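Local coordinates for uncharacterized protein 4E10_S0_1Z6NA_001 (T18) (Artificial gene, PDB 3LEF) that presents the HIV 4E10 epitope on a computationally designed thioredoxin-family scaffold, made as an immunogen to induce antibodies specific for that epitope, at the interface of chains A and B. Residues are numbered along the deposited sequence; one frame, centred on the assembly and turned at random. Chains: chain A/B, Uncharacterized protein 4E10_S0_1Z6NA_001 (T18).

The interface of chains A and B. Residues chain A 63, 65, 93, 97; chain B 93-94, 97.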
ATOM      1  N   GLU A  63      -5.127   4.462   2.437  1.00 59.47           N
ATOM      2  CA  GLU A  63      -4.006   4.101   3.314  1.00 60.07           C
ATOM      3  C   GLU A  63      -4.354   4.417   4.778  1.00 59.66           C
ATOM      4  O   GLU A  63      -4.918   5.464   5.074  1.00 60.42           O
ATOM      5  CB  GLU A  63      -2.775   4.914   2.934  1.00 60.81           C
ATOM      6  CG  GLU A  63      -2.378   4.810   1.459  1.00 61.88           C
ATOM      7  CD  GLU A  63      -1.150   3.967   1.207  1.00 57.66           C
ATOM      8  OE1 GLU A  63      -0.988   3.522   0.061  1.00 57.42           O
ATOM      9  OE2 GLU A  63      -0.344   3.776   2.130  1.00 53.84           O
ATOM     10  N   TRP A  65      -2.921   5.478   7.336  1.00 59.17           N
ATOM     11  CA  TRP A  65      -2.291   6.590   8.057  1.00 58.61           C
ATOM     12  C   TRP A  65      -2.949   7.917   7.728  1.00 58.91           C
ATOM     13  O   TRP A  65      -2.718   8.928   8.405  1.00 58.22           O
ATOM     14  CB  TRP A  65      -0.803   6.652   7.724  1.00 58.21           C
ATOM     15  CG  TRP A  65      -0.510   6.607   6.241  1.00 57.77           C
ATOM     16  CD1 TRP A  65      -0.030   5.550   5.543  1.00 56.09           C
ATOM     17  CD2 TRP A  65      -0.677   7.675   5.292  1.00 57.15           C
ATOM     18  NE1 TRP A  65       0.122   5.887   4.224  1.00 56.62           N
ATOM     19  CE2 TRP A  65      -0.272   7.187   4.044  1.00 58.04           C
ATOM     20  CE3 TRP A  65      -1.127   8.997   5.383  1.00 58.17           C
ATOM     21  CZ2 TRP A  65      -0.288   7.975   2.891  1.00 56.89           C
ATOM     22  CZ3 TRP A  65      -1.158   9.772   4.238  1.00 57.64           C
ATOM     23  CH2 TRP A  65      -0.751   9.247   3.004  1.00 57.32           C
ATOM     24  N   LYS A  93      -2.593   3.953  -2.481  1.00 56.39           N
ATOM     25  CA  LYS A  93      -2.397   5.239  -3.162  1.00 56.98           C
ATOM     26  C   LYS A  93      -1.399   5.059  -4.315  1.00 57.09           C
ATOM     27  O   LYS A  93      -1.678   5.406  -5.456  1.00 58.61           O
ATOM     28  CB  LYS A  93      -1.889   6.272  -2.149  1.00 57.24           C
ATOM     29  CG  LYS A  93      -1.592   7.664  -2.680  1.00 56.15           C
ATOM     30  CD  LYS A  93      -0.850   8.487  -1.623  1.00 57.04           C
ATOM     31  CE  LYS A  93      -0.288   9.824  -2.200  1.00 59.14           C
ATOM     32  N   GLU A  97      -1.855   5.900  -8.238  1.00 55.77           N
ATOM     33  CA  GLU A  97      -0.945   6.792  -8.968  1.00 55.81           C
ATOM     34  C   GLU A  97      -0.411   6.155 -10.236  1.00 55.95           C
ATOM     35  O   GLU A  97      -0.206   6.816 -11.242  1.00 56.06           O
ATOM     36  CB  GLU A  97       0.238   7.215  -8.087  1.00 54.95           C
ATOM     37  CG  GLU A  97      -0.140   8.194  -6.982  1.00 57.02           C
ATOM     38  CD  GLU A  97       0.938   8.380  -5.931  1.00 57.69           C
ATOM     39  OE1 GLU A  97       1.935   7.634  -5.947  1.00 61.69           O
ATOM     40  OE2 GLU A  97       0.780   9.271  -5.068  1.00 60.19           O
TER
ATOM     41  N   LYS B  93       4.682   2.545  -0.329  1.00 56.39           N
ATOM     42  CA  LYS B  93       5.305   3.806  -0.750  1.00 56.98           C
ATOM     43  C   LYS B  93       4.625   4.978  -0.027  1.00 57.09           C
ATOM     44  O   LYS B  93       5.279   5.794   0.611  1.00 58.61           O
ATOM     45  CB  LYS B  93       5.175   3.948  -2.272  1.00 57.24           C
ATOM     46  CG  LYS B  93       5.733   5.217  -2.892  1.00 56.15           C
ATOM     47  CD  LYS B  93       5.293   5.331  -4.354  1.00 57.04           C
ATOM     48  CE  LYS B  93       5.610   6.733  -4.961  1.00 59.14           C
ATOM     49  N   GLY B  94       3.301   5.042  -0.105  1.00 57.02           N
ATOM     50  CA  GLY B  94       2.538   6.090   0.581  1.00 56.78           C
ATOM     51  C   GLY B  94       2.872   6.262   2.053  1.00 56.77           C
ATOM     52  O   GLY B  94       2.994   7.384   2.519  1.00 56.74           O
ATOM     53  N   GLU B  97       6.273   7.843   2.294  1.00 55.77           N
ATOM     54  CA  GLU B  97       6.110   9.277   2.018  1.00 55.81           C
ATOM     55  C   GLU B  97       5.618  10.041   3.231  1.00 55.95           C
ATOM     56  O   GLU B  97       5.992  11.182   3.457  1.00 56.06           O
ATOM     57  CB  GLU B  97       5.137   9.507   0.854  1.00 54.95           C
ATOM     58  CG  GLU B  97       5.705   9.116  -0.505  1.00 57.02           C
ATOM     59  CD  GLU B  97       4.666   9.051  -1.609  1.00 57.69           C
ATOM     60  OE1 GLU B  97       3.460   9.148  -1.312  1.00 61.69           O
ATOM     61  OE2 GLU B  97       5.056   8.884  -2.784  1.00 60.19           O
TER
HETATM   62  O   HOH W   1       1.071   3.368  -1.460  0.50 47.24           O
HETATM   63  O   HOH W   2       2.170   6.737  -2.943  0.50 54.35           O
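The indole of A:Trp65 lies against the backbone of B:Gly94, at the start of helix 93-99 of chain B. The B:Gly94 carbonyl sits over one indole face, near the rim formed by NE1, CE2 and CZ2, its oxygen O 3.4 Å from CZ2. CB of A:Glu63 lies against the opposite face, also near the rim, so the ring edge is held between the two. The indole N-H is spent within chain A, on OE2 of the A:Glu63 carboxylate (NE1 to OE2, 3.0 Å), in a bond tilted 29° from the ring plane. The bend of A:Glu63 at chi2 (-106°) turns its carboxylate to serve two donors: OE1 accepts the backbone N of A:Lys93 through the anti lone pair at 3.0 Å, and also meets a water that receives the N-H of B:Gly94. Farther along, A:Lys93 crosses B:Glu97 obliquely, and A:Glu97 with B:Lys93 is its symmetry twin. Both lysines run extended, with CG anti to the backbone N (chi1 178°), and bring CE to 3.9 Å from OE1 of the opposing glutamate. A second water joins OE1 of A:Glu97 to OE1 of B:Glu97; these carboxylates, if both charged, would repel (A:Glu97 OE2 to B:Glu97 OE1, 4.6 Å), which the unmodelled lysine amines might offset. With the indole–glycine contact recurring when the chains are exchanged, this small, water-bridged patch helps join the scaffold copies in the deposited dimer, which may be a crystal association.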